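Local atomic coordinates of AgaA (Rhizobium radiobacter, PDB entry 6HLX), a protein that binds the opine agropinic acid as a periplasmic substrate-binding protein and serves its import by an ABC transporter. Residues 6-11 with 191-196; 411-416 with 434-439; 417-422 with 430-435. One frame throughout, in Å; residues are numbered along the deposited sequence.

Contact 1 of 3, residues 6-11 with 191-196; sequences FGLSGE and VHYVFY. With ZN (zinc ion), chain N.
Glu11 spreads its side chain across one face of the Phe195 ring. Its CB makes a CH-pi contact 3.8 Å from the ring centroid, 20° off the normal. With CG anti to the backbone N and the chain extended, the carboxylate also reaches the ring. Its plane is 27° from that of the ring, and Glu11 OE1 lies 3.4 Å from Phe195 CE2. OE1 is held by Trp166 and Gly169 N. The strands pair in parallel, Phe6 with Tyr193, Gly7 with Val194 and Leu8 with Phe195. Phe6 N bonds to His192 O at 2.8 Å, almost straight, and Val194 N to Phe6 O, from above the carbonyl plane. Leu8 N bonds to Val194 O, and Tyr196 N to Leu8 O continues the pattern just past the strand. Strands 3-8 and 190-195 are neighbours in the mixed sheet of one lobe of this family 5 solute-binding protein. One sheet face carries Phe6, Leu8, Tyr193 and Phe195, partly covered by helix 23-32. Leu8 CD1 meets Tyr193 CB at 3.8 Å and the edge of the Phe195 ring. Tyr193 CE1 lies over the Phe6 ring, the planes oblique. Past the strand end, the Tyr196 ring edge meets Gly7, with Tyr196 CD2 3.9 Å from Gly7 CA. The imidazole end of His192 leads away from strand 3-8 and binds zinc through ND1 at 2.0 Å. Glu171 shares this metal, while Glu190 accepts from His192 NE2.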
loop_
_atom_site.group_PDB
_atom_site.type_symbol
_atom_site.label_atom_id
_atom_site.label_comp_id
_atom_site.label_asym_id
_atom_site.label_seq_id
_atom_site.Cartn_x
_atom_site.Cartn_y
_atom_site.Cartn_z
ATOM N N PHE A 6 -3.798 20.368 0.004
ATOM C CA PHE A 6 -4.195 18.973 -0.211
ATOM C C PHE A 6 -4.701 18.409 1.123
ATOM O O PHE A 6 -3.938 18.310 2.083
ATOM C CB PHE A 6 -2.959 18.204 -0.680
ATOM C CG PHE A 6 -3.168 16.828 -1.283
ATOM C CD1 PHE A 6 -3.694 15.782 -0.521
ATOM C CD2 PHE A 6 -2.788 16.565 -2.594
ATOM C CE1 PHE A 6 -3.845 14.499 -1.076
ATOM C CE2 PHE A 6 -2.909 15.278 -3.134
ATOM C CZ PHE A 6 -3.445 14.259 -2.381
ATOM N N GLY A 7 -5.974 18.057 1.161
ATOM C CA GLY A 7 -6.594 17.523 2.358
ATOM C C GLY A 7 -6.355 16.032 2.470
ATOM O O GLY A 7 -6.965 15.247 1.737
ATOM N N LEU A 8 -5.460 15.632 3.384
ATOM C CA LEU A 8 -5.167 14.212 3.632
ATOM C C LEU A 8 -6.162 13.621 4.654
ATOM O O LEU A 8 -6.617 14.321 5.565
ATOM C CB LEU A 8 -3.749 14.029 4.214
ATOM C CG LEU A 8 -2.529 14.303 3.354
ATOM C CD1 LEU A 8 -1.273 14.207 4.234
ATOM C CD2 LEU A 8 -2.452 13.335 2.156
ATOM N N SER A 9 -6.393 12.287 4.566
ATOM C CA SER A 9 -7.305 11.587 5.474
ATOM C C SER A 9 -6.733 11.372 6.872
ATOM O O SER A 9 -7.432 10.831 7.735
ATOM C CB SER A 9 -7.752 10.254 4.869
ATOM O OG SER A 9 -6.637 9.394 4.744
ATOM N N GLY A 10 -5.482 11.789 7.084
ATOM C CA GLY A 10 -4.860 11.693 8.398
ATOM C C GLY A 10 -3.487 12.316 8.454
ATOM O O GLY A 10 -2.882 12.611 7.422
ATOM N N GLU A 11 -2.962 12.412 9.668
ATOM C CA GLU A 11 -1.616 12.901 9.886
ATOM C C GLU A 11 -0.654 11.707 9.830
ATOM O O GLU A 11 -0.866 10.725 10.547
ATOM C CB GLU A 11 -1.531 13.601 11.254
ATOM C CG GLU A 11 -0.131 14.042 11.639
ATOM C CD GLU A 11 -0.072 15.029 12.797
ATOM O OE1 GLU A 11 0.906 15.807 12.862
ATOM O OE2 GLU A 11 -0.999 15.032 13.640
ATOM N N VAL A 191 3.058 22.943 -1.703
ATOM C CA VAL A 191 1.899 22.117 -1.414
ATOM C C VAL A 191 1.807 22.069 0.108
ATOM O O VAL A 191 2.823 21.825 0.781
ATOM C CB VAL A 191 1.951 20.687 -2.027
ATOM C CG1 VAL A 191 0.609 19.966 -1.809
ATOM C CG2 VAL A 191 2.264 20.744 -3.522
ATOM N N HIS A 192 0.619 22.352 0.642
ATOM C CA HIS A 192 0.356 22.243 2.081
ATOM C C HIS A 192 -0.544 21.006 2.223
ATOM O O HIS A 192 -1.679 20.982 1.718
ATOM C CB HIS A 192 -0.321 23.519 2.628
ATOM C CG HIS A 192 0.505 24.766 2.452
ATOM N ND1 HIS A 192 0.526 25.760 3.409
ATOM C CD2 HIS A 192 1.285 25.144 1.408
ATOM C CE1 HIS A 192 1.325 26.710 2.931
ATOM N NE2 HIS A 192 1.788 26.399 1.720
ATOM N N TYR A 193 -0.023 19.971 2.880
ATOM C CA TYR A 193 -0.766 18.719 3.131
ATOM C C TYR A 193 -1.440 18.908 4.488
ATOM O O TYR A 193 -0.756 18.862 5.506
ATOM C CB TYR A 193 0.191 17.506 3.138
ATOM C CG TYR A 193 0.752 17.203 1.767
ATOM C CD1 TYR A 193 0.046 16.415 0.857
ATOM C CD2 TYR A 193 1.990 17.706 1.373
ATOM C CE1 TYR A 193 0.547 16.160 -0.422
ATOM C CE2 TYR A 193 2.511 17.441 0.104
ATOM C CZ TYR A 193 1.770 16.696 -0.802
ATOM O OH TYR A 193 2.279 16.479 -2.062
ATOM N N VAL A 194 -2.744 19.165 4.495
ATOM C CA VAL A 194 -3.532 19.494 5.697
ATOM C C VAL A 194 -4.260 18.234 6.171
ATOM O O VAL A 194 -4.880 17.534 5.375
ATOM C CB VAL A 194 -4.515 20.649 5.397
ATOM C CG1 VAL A 194 -5.229 21.105 6.675
ATOM C CG2 VAL A 194 -3.798 21.838 4.725
ATOM N N PHE A 195 -4.211 17.973 7.455
ATOM C CA PHE A 195 -4.769 16.734 8.010
ATOM C C PHE A 195 -6.222 16.876 8.397
ATOM O O PHE A 195 -6.544 17.683 9.280
ATOM C CB PHE A 195 -3.945 16.311 9.242
ATOM C CG PHE A 195 -2.441 16.444 9.057
ATOM C CD1 PHE A 195 -1.816 15.954 7.914
ATOM C CD2 PHE A 195 -1.650 16.985 10.060
ATOM C CE1 PHE A 195 -0.433 16.075 7.744
ATOM C CE2 PHE A 195 -0.257 17.081 9.906
ATOM C CZ PHE A 195 0.338 16.637 8.747
ATOM N N TYR A 196 -7.093 16.078 7.760
ATOM C CA TYR A 196 -8.529 16.042 8.084
ATOM C C TYR A 196 -8.922 14.611 8.450
ATOM O O TYR A 196 -9.328 13.844 7.569
ATOM C CB TYR A 196 -9.375 16.536 6.904
ATOM C CG TYR A 196 -9.251 18.011 6.621
ATOM C CD1 TYR A 196 -10.083 18.936 7.252
ATOM C CD2 TYR A 196 -8.360 18.483 5.665
ATOM C CE1 TYR A 196 -9.993 20.299 6.970
ATOM C CE2 TYR A 196 -8.274 19.839 5.361
ATOM C CZ TYR A 196 -9.076 20.747 6.034
ATOM O OH TYR A 196 -8.982 22.091 5.731
HETATM ZN ZN ZN N . -0.464 25.910 5.156
#

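Contact 2 of 3, residues 411-416 with 434-439; sequences QQINDL and DAFVDR. With ACT (acetate ion), chain J.
Segments 411-416 and 434-439 are helical and nearly antiparallel, with axes 9.7 Å apart at closest approach and N-to-C directions at 160°. They belong to a helical hairpin, made of helices 411-422 and 426-443 with a short turn between them. This pair is the end of the hairpin remote from that turn. Arg439 and Gln412 make its outer layer. Arg439 CG is anti to the backbone N, and the chain bends at its second torsion, which carries the guanidinium across to the other helix. There the Gln412 amide stacks flat on it, the planes 18° apart. Gln412 NE2 sits 3.7 Å above the guanidinium plane, over its centre, and Gln412 OE1 lies 3.4 Å from Arg439 CD. The two side chains cross at about a right angle. Ile413 lies next to this layer, deeper in the protein. Its CG1 packs on the aliphatic part of the arginine, 3.5 Å from Arg439 CG. Its CG2 comes to the edge of the Phe436 ring, in the ring plane, 3.9 Å from CE1. The Phe436 ring also meets Tyr393 edge-to-face, which joins the hairpin to helix 388-393. Nearer the turn, Leu416 points at the partner helix. Its CD1 lies 3.7 Å from Phe436 CA, close against the backbone, and its CD2 is 4.1 Å from Ala435 CB. The arginine charge is answered by Asp410, which forms a salt bridge with NE. Asp410 also accepts from the backbone N of Ile413, so it links the arginine to the start of helix 411-422. At the guanidinium edge an acetate ion, probably from the crystallisation liquor, accepts from Arg439 NH2 through its O atom at 3.1 Å, with an N-H...O angle of 175°.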
loop_
_atom_site.group_PDB
_atom_site.type_symbol
_atom_site.label_atom_id
_atom_site.label_comp_id
_atom_site.label_asym_id
_atom_site.label_seq_id
_atom_site.Cartn_x
_atom_site.Cartn_y
_atom_site.Cartn_z
ATOM N N GLN A 411 5.117 -24.401 2.951
ATOM C CA GLN A 411 6.211 -24.701 2.033
ATOM C C GLN A 411 5.761 -24.786 0.583
ATOM O O GLN A 411 6.474 -24.275 -0.283
ATOM C CB GLN A 411 7.011 -25.955 2.465
ATOM C CG GLN A 411 8.474 -25.992 1.938
ATOM C CD GLN A 411 9.261 -24.679 1.950
ATOM O OE1 GLN A 411 9.159 -23.828 2.852
ATOM N NE2 GLN A 411 10.078 -24.483 0.930
ATOM N N GLN A 412 4.595 -25.409 0.298
ATOM C CA GLN A 412 4.148 -25.511 -1.108
ATOM C C GLN A 412 3.937 -24.126 -1.712
ATOM O O GLN A 412 4.358 -23.878 -2.850
ATOM C CB GLN A 412 2.880 -26.353 -1.239
ATOM C CG GLN A 412 3.132 -27.847 -1.078
ATOM C CD GLN A 412 1.833 -28.614 -1.164
ATOM O OE1 GLN A 412 1.006 -28.387 -2.054
ATOM N NE2 GLN A 412 1.614 -29.520 -0.223
ATOM N N ILE A 413 3.318 -23.213 -0.941
ATOM C CA ILE A 413 3.095 -21.834 -1.397
ATOM C C ILE A 413 4.443 -21.139 -1.614
ATOM O O ILE A 413 4.628 -20.504 -2.648
ATOM C CB ILE A 413 2.164 -21.059 -0.410
ATOM C CG1 ILE A 413 0.694 -21.441 -0.668
ATOM C CG2 ILE A 413 2.345 -19.529 -0.547
ATOM C CD1 ILE A 413 -0.329 -20.879 0.319
ATOM N N ASN A 414 5.395 -21.282 -0.660
ATOM C CA ASN A 414 6.717 -20.646 -0.785
ATOM C C ASN A 414 7.425 -21.091 -2.061
ATOM O O ASN A 414 7.971 -20.259 -2.788
ATOM C CB ASN A 414 7.602 -20.951 0.423
ATOM C CG ASN A 414 7.133 -20.361 1.730
ATOM O OD1 ASN A 414 7.556 -20.806 2.812
ATOM N ND2 ASN A 414 6.270 -19.369 1.678
ATOM N N ASP A 415 7.412 -22.411 -2.311
ATOM C CA ASP A 415 8.073 -23.006 -3.478
ATOM C C ASP A 415 7.485 -22.490 -4.774
ATOM O O ASP A 415 8.239 -22.128 -5.679
ATOM C CB ASP A 415 8.016 -24.542 -3.401
ATOM C CG ASP A 415 8.893 -25.106 -2.305
ATOM O OD1 ASP A 415 9.783 -24.370 -1.817
ATOM O OD2 ASP A 415 8.723 -26.298 -1.961
ATOM N N LEU A 416 6.152 -22.379 -4.839
ATOM C CA LEU A 416 5.471 -21.869 -6.028
ATOM C C LEU A 416 5.787 -20.387 -6.226
ATOM O O LEU A 416 6.094 -19.975 -7.349
ATOM C CB LEU A 416 3.951 -22.079 -5.947
ATOM C CG LEU A 416 3.475 -23.524 -6.172
ATOM C CD1 LEU A 416 2.043 -23.693 -5.690
ATOM C CD2 LEU A 416 3.632 -23.955 -7.652
ATOM N N ASP A 434 -1.384 -20.158 -11.383
ATOM C CA ASP A 434 -2.649 -20.901 -11.377
ATOM C C ASP A 434 -2.616 -22.004 -10.304
ATOM O O ASP A 434 -3.608 -22.205 -9.596
ATOM C CB ASP A 434 -2.938 -21.511 -12.754
ATOM C CG ASP A 434 -3.359 -20.519 -13.826
ATOM O OD1 ASP A 434 -3.841 -19.409 -13.466
ATOM O OD2 ASP A 434 -3.202 -20.842 -15.023
ATOM N N ALA A 435 -1.470 -22.719 -10.175
ATOM C CA ALA A 435 -1.321 -23.749 -9.140
ATOM C C ALA A 435 -1.277 -23.091 -7.747
ATOM O O ALA A 435 -1.850 -23.621 -6.788
ATOM C CB ALA A 435 -0.063 -24.580 -9.382
ATOM N N PHE A 436 -0.642 -21.906 -7.648
ATOM C CA PHE A 436 -0.568 -21.158 -6.382
ATOM C C PHE A 436 -2.000 -20.821 -5.917
ATOM O O PHE A 436 -2.322 -20.999 -4.742
ATOM C CB PHE A 436 0.254 -19.854 -6.551
ATOM C CG PHE A 436 -0.116 -18.820 -5.504
ATOM C CD1 PHE A 436 0.411 -18.887 -4.217
ATOM C CD2 PHE A 436 -1.059 -17.839 -5.777
ATOM C CE1 PHE A 436 0.001 -17.983 -3.227
ATOM C CE2 PHE A 436 -1.485 -16.950 -4.779
ATOM C CZ PHE A 436 -0.934 -17.018 -3.517
ATOM N N VAL A 437 -2.854 -20.358 -6.854
ATOM C CA VAL A 437 -4.228 -19.930 -6.527
ATOM C C VAL A 437 -5.033 -21.085 -5.877
ATOM O O VAL A 437 -5.718 -20.870 -4.877
ATOM C CB VAL A 437 -4.933 -19.315 -7.750
ATOM C CG1 VAL A 437 -6.439 -19.315 -7.556
ATOM C CG2 VAL A 437 -4.432 -17.891 -8.011
ATOM N N ASP A 438 -4.908 -22.311 -6.414
ATOM C CA ASP A 438 -5.594 -23.486 -5.830
ATOM C C ASP A 438 -5.192 -23.668 -4.361
ATOM O O ASP A 438 -6.059 -23.876 -3.506
ATOM C CB ASP A 438 -5.218 -24.744 -6.621
ATOM C CG ASP A 438 -5.765 -24.777 -8.041
ATOM O OD1 ASP A 438 -6.569 -23.883 -8.394
ATOM O OD2 ASP A 438 -5.417 -25.718 -8.788
ATOM N N ARG A 439 -3.878 -23.584 -4.071
ATOM C CA ARG A 439 -3.385 -23.756 -2.698
ATOM C C ARG A 439 -3.782 -22.564 -1.808
ATOM O O ARG A 439 -4.095 -22.757 -0.630
ATOM C CB ARG A 439 -1.868 -23.981 -2.680
ATOM C CG ARG A 439 -1.347 -24.267 -1.278
ATOM C CD ARG A 439 -0.872 -25.673 -1.141
ATOM N NE ARG A 439 -0.413 -25.975 0.216
ATOM C CZ ARG A 439 -0.885 -26.978 0.948
ATOM N NH1 ARG A 439 -0.391 -27.213 2.156
ATOM N NH2 ARG A 439 -1.853 -27.755 0.476
HETATM C C ACT J . -1.994 -30.071 3.221
HETATM O O ACT J . -2.918 -30.023 2.359
HETATM O OXT ACT J . -2.027 -29.513 4.346
HETATM C CH3 ACT J . -0.718 -30.875 2.867
#

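Contact 3 of 3, residues 417-422 with 430-435; sequences LDKGRA and VKIYDA
Two hydrogen bonds grip Tyr433 OH. It donates to a water at 2.6 Å and accepts from Arg429 NH1, just before the segment. The water passes the link on by donating to Leu417 O at 2.7 Å. In this way the phenol reaches the backbone of the opposite helix. Tyr433 OH rests against Gly420, 3.2 Å from Gly420 C. The carbonyl oxygen of Gly420 is itself bonded to Arg429. With no side chain at Gly420, the phenol can lie directly on the backbone. This is the turn end of the antiparallel helical hairpin 411-422 and 426-443. The helices come close here: Gly420 and Ile432 are 5.8 Å apart between their CA atoms. Ile432 points at the other helix and sets CG2 3.7 Å from Gly420 N. Ile432 CD1 lies across the extended Lys419 chain, 3.8 Å from Lys419 CG. On the side facing helix 388-393, Leu417 CD2 reaches the edge of the Tyr433 ring, and both side chains pack on Leu389 of that helix. Within helix 411-422, Arg421 grips Asp418 OD1 end-on with NH1 and NH2, the oxygen near the guanidinium plane. Arg421 NE forms a second salt bridge, to Asp387.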
loop_
_atom_site.group_PDB
_atom_site.type_symbol
_atom_site.label_atom_id
_atom_site.label_comp_id
_atom_site.label_asym_id
_atom_site.label_seq_id
_atom_site.Cartn_x
_atom_site.Cartn_y
_atom_site.Cartn_z
ATOM N N LEU A 417 5.736 -19.584 -5.148
ATOM C CA LEU A 417 6.069 -18.152 -5.327
ATOM C C LEU A 417 7.532 -17.959 -5.732
ATOM O O LEU A 417 7.831 -17.101 -6.562
ATOM C CB LEU A 417 5.744 -17.355 -4.057
ATOM C CG LEU A 417 4.240 -17.293 -3.699
ATOM C CD1 LEU A 417 4.037 -16.805 -2.272
ATOM C CD2 LEU A 417 3.428 -16.448 -4.719
ATOM N N ASP A 418 8.440 -18.757 -5.163
ATOM C CA ASP A 418 9.859 -18.685 -5.531
ATOM C C ASP A 418 10.035 -19.031 -7.014
ATOM O O ASP A 418 10.743 -18.316 -7.733
ATOM C CB ASP A 418 10.708 -19.609 -4.637
ATOM C CG ASP A 418 10.912 -19.059 -3.227
ATOM O OD1 ASP A 418 10.745 -17.841 -3.033
ATOM O OD2 ASP A 418 11.264 -19.848 -2.329
ATOM N N LYS A 419 9.346 -20.087 -7.486
ATOM C CA LYS A 419 9.428 -20.482 -8.898
ATOM C C LYS A 419 8.831 -19.397 -9.798
ATOM O O LYS A 419 9.407 -19.082 -10.844
ATOM C CB LYS A 419 8.724 -21.836 -9.137
ATOM C CG LYS A 419 9.072 -22.446 -10.490
ATOM C CD LYS A 419 8.383 -23.790 -10.715
ATOM C CE LYS A 419 8.703 -24.358 -12.088
ATOM N NZ LYS A 419 7.948 -25.625 -12.358
ATOM N N GLY A 420 7.710 -18.803 -9.362
ATOM C CA GLY A 420 7.036 -17.754 -10.121
ATOM C C GLY A 420 7.914 -16.540 -10.347
ATOM O O GLY A 420 7.914 -15.967 -11.436
ATOM N N ARG A 421 8.678 -16.136 -9.301
ATOM C CA ARG A 421 9.571 -14.968 -9.317
ATOM C C ARG A 421 10.847 -15.208 -10.123
ATOM O O ARG A 421 11.491 -14.253 -10.533
ATOM C CB ARG A 421 10.012 -14.681 -7.871
ATOM C CG ARG A 421 9.988 -13.228 -7.481
ATOM C CD ARG A 421 10.456 -13.107 -6.028
ATOM N NE ARG A 421 9.527 -13.749 -5.088
ATOM C CZ ARG A 421 9.810 -14.825 -4.359
ATOM N NH1 ARG A 421 11.010 -15.394 -4.437
ATOM N NH2 ARG A 421 8.913 -15.314 -3.513
ATOM N N ALA A 422 11.241 -16.476 -10.296
ATOM C CA ALA A 422 12.476 -16.864 -10.984
ATOM C C ALA A 422 12.269 -17.183 -12.464
ATOM O O ALA A 422 13.242 -17.311 -13.212
ATOM C CB ALA A 422 13.096 -18.068 -10.281
ATOM N N VAL A 430 2.369 -18.243 -15.786
ATOM C CA VAL A 430 0.926 -18.319 -15.562
ATOM C C VAL A 430 0.505 -19.704 -14.980
ATOM O O VAL A 430 -0.338 -19.729 -14.076
ATOM C CB VAL A 430 0.088 -17.856 -16.783
ATOM C CG1 VAL A 430 -0.008 -18.907 -17.863
ATOM C CG2 VAL A 430 -1.297 -17.362 -16.345
ATOM N N LYS A 431 1.171 -20.813 -15.387
ATOM C CA LYS A 431 0.887 -22.159 -14.868
ATOM C C LYS A 431 1.220 -22.214 -13.368
ATOM O O LYS A 431 0.538 -22.894 -12.596
ATOM C CB LYS A 431 1.762 -23.209 -15.578
ATOM C CG LYS A 431 1.545 -23.324 -17.087
ATOM C CD LYS A 431 2.444 -24.440 -17.630
ATOM C CE LYS A 431 2.446 -24.546 -19.133
ATOM N NZ LYS A 431 3.352 -25.633 -19.589
ATOM N N ILE A 432 2.306 -21.531 -12.976
ATOM C CA ILE A 432 2.773 -21.479 -11.592
ATOM C C ILE A 432 1.751 -20.728 -10.730
ATOM O O ILE A 432 1.358 -21.229 -9.678
ATOM C CB ILE A 432 4.186 -20.841 -11.523
ATOM C CG1 ILE A 432 5.222 -21.701 -12.286
ATOM C CG2 ILE A 432 4.606 -20.638 -10.062
ATOM C CD1 ILE A 432 6.453 -20.905 -12.717
ATOM N N TYR A 433 1.345 -19.526 -11.152
ATOM C CA TYR A 433 0.380 -18.748 -10.361
ATOM C C TYR A 433 -0.998 -19.434 -10.309
ATOM O O TYR A 433 -1.682 -19.336 -9.285
ATOM C CB TYR A 433 0.310 -17.288 -10.825
ATOM C CG TYR A 433 1.607 -16.570 -10.518
ATOM C CD1 TYR A 433 1.961 -16.256 -9.203
ATOM C CD2 TYR A 433 2.524 -16.284 -11.527
ATOM C CE1 TYR A 433 3.174 -15.633 -8.907
ATOM C CE2 TYR A 433 3.738 -15.655 -11.246
ATOM C CZ TYR A 433 4.064 -15.346 -9.932
ATOM O OH TYR A 433 5.280 -14.793 -9.637
ATOM N N ASP A 434 -1.384 -20.158 -11.383
ATOM C CA ASP A 434 -2.649 -20.901 -11.377
ATOM C C ASP A 434 -2.616 -22.004 -10.304
ATOM O O ASP A 434 -3.608 -22.205 -9.596
ATOM C CB ASP A 434 -2.938 -21.511 -12.754
ATOM C CG ASP A 434 -3.359 -20.519 -13.826
ATOM O OD1 ASP A 434 -3.841 -19.409 -13.466
ATOM O OD2 ASP A 434 -3.202 -20.842 -15.023
ATOM N N ALA A 435 -1.470 -22.719 -10.175
ATOM C CA ALA A 435 -1.321 -23.749 -9.140
ATOM C C ALA A 435 -1.277 -23.091 -7.747
ATOM O O ALA A 435 -1.850 -23.621 -6.788
ATOM C CB ALA A 435 -0.063 -24.580 -9.382
HETATM O O HOH W 1 5.943 -15.224 -7.109
#

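Overall arrangement
Contacts 2 and 3 are two levels of one hairpin, helices 411-422 and 426-443. Their centres are 7 Å apart, and they touch where Leu416 O lies 3.2 Å from Ile432 CG2. Contact 3 is the more buried, with four of six touching residues buried; contact 2 is partly buried, with Gln412 exposed and Arg439 partly so. Contact 1, partly buried, has seven of twelve touching residues buried and none exposed. It lies across the chain's centre, about 41 Å from contact 2 between centres. It joins strands 180 residues apart by backbone bonds; the hairpin uses side chains set against each other and, in contact 3, against backbone. Contact 1 alone has a zinc ligand and lies near agropinic acid.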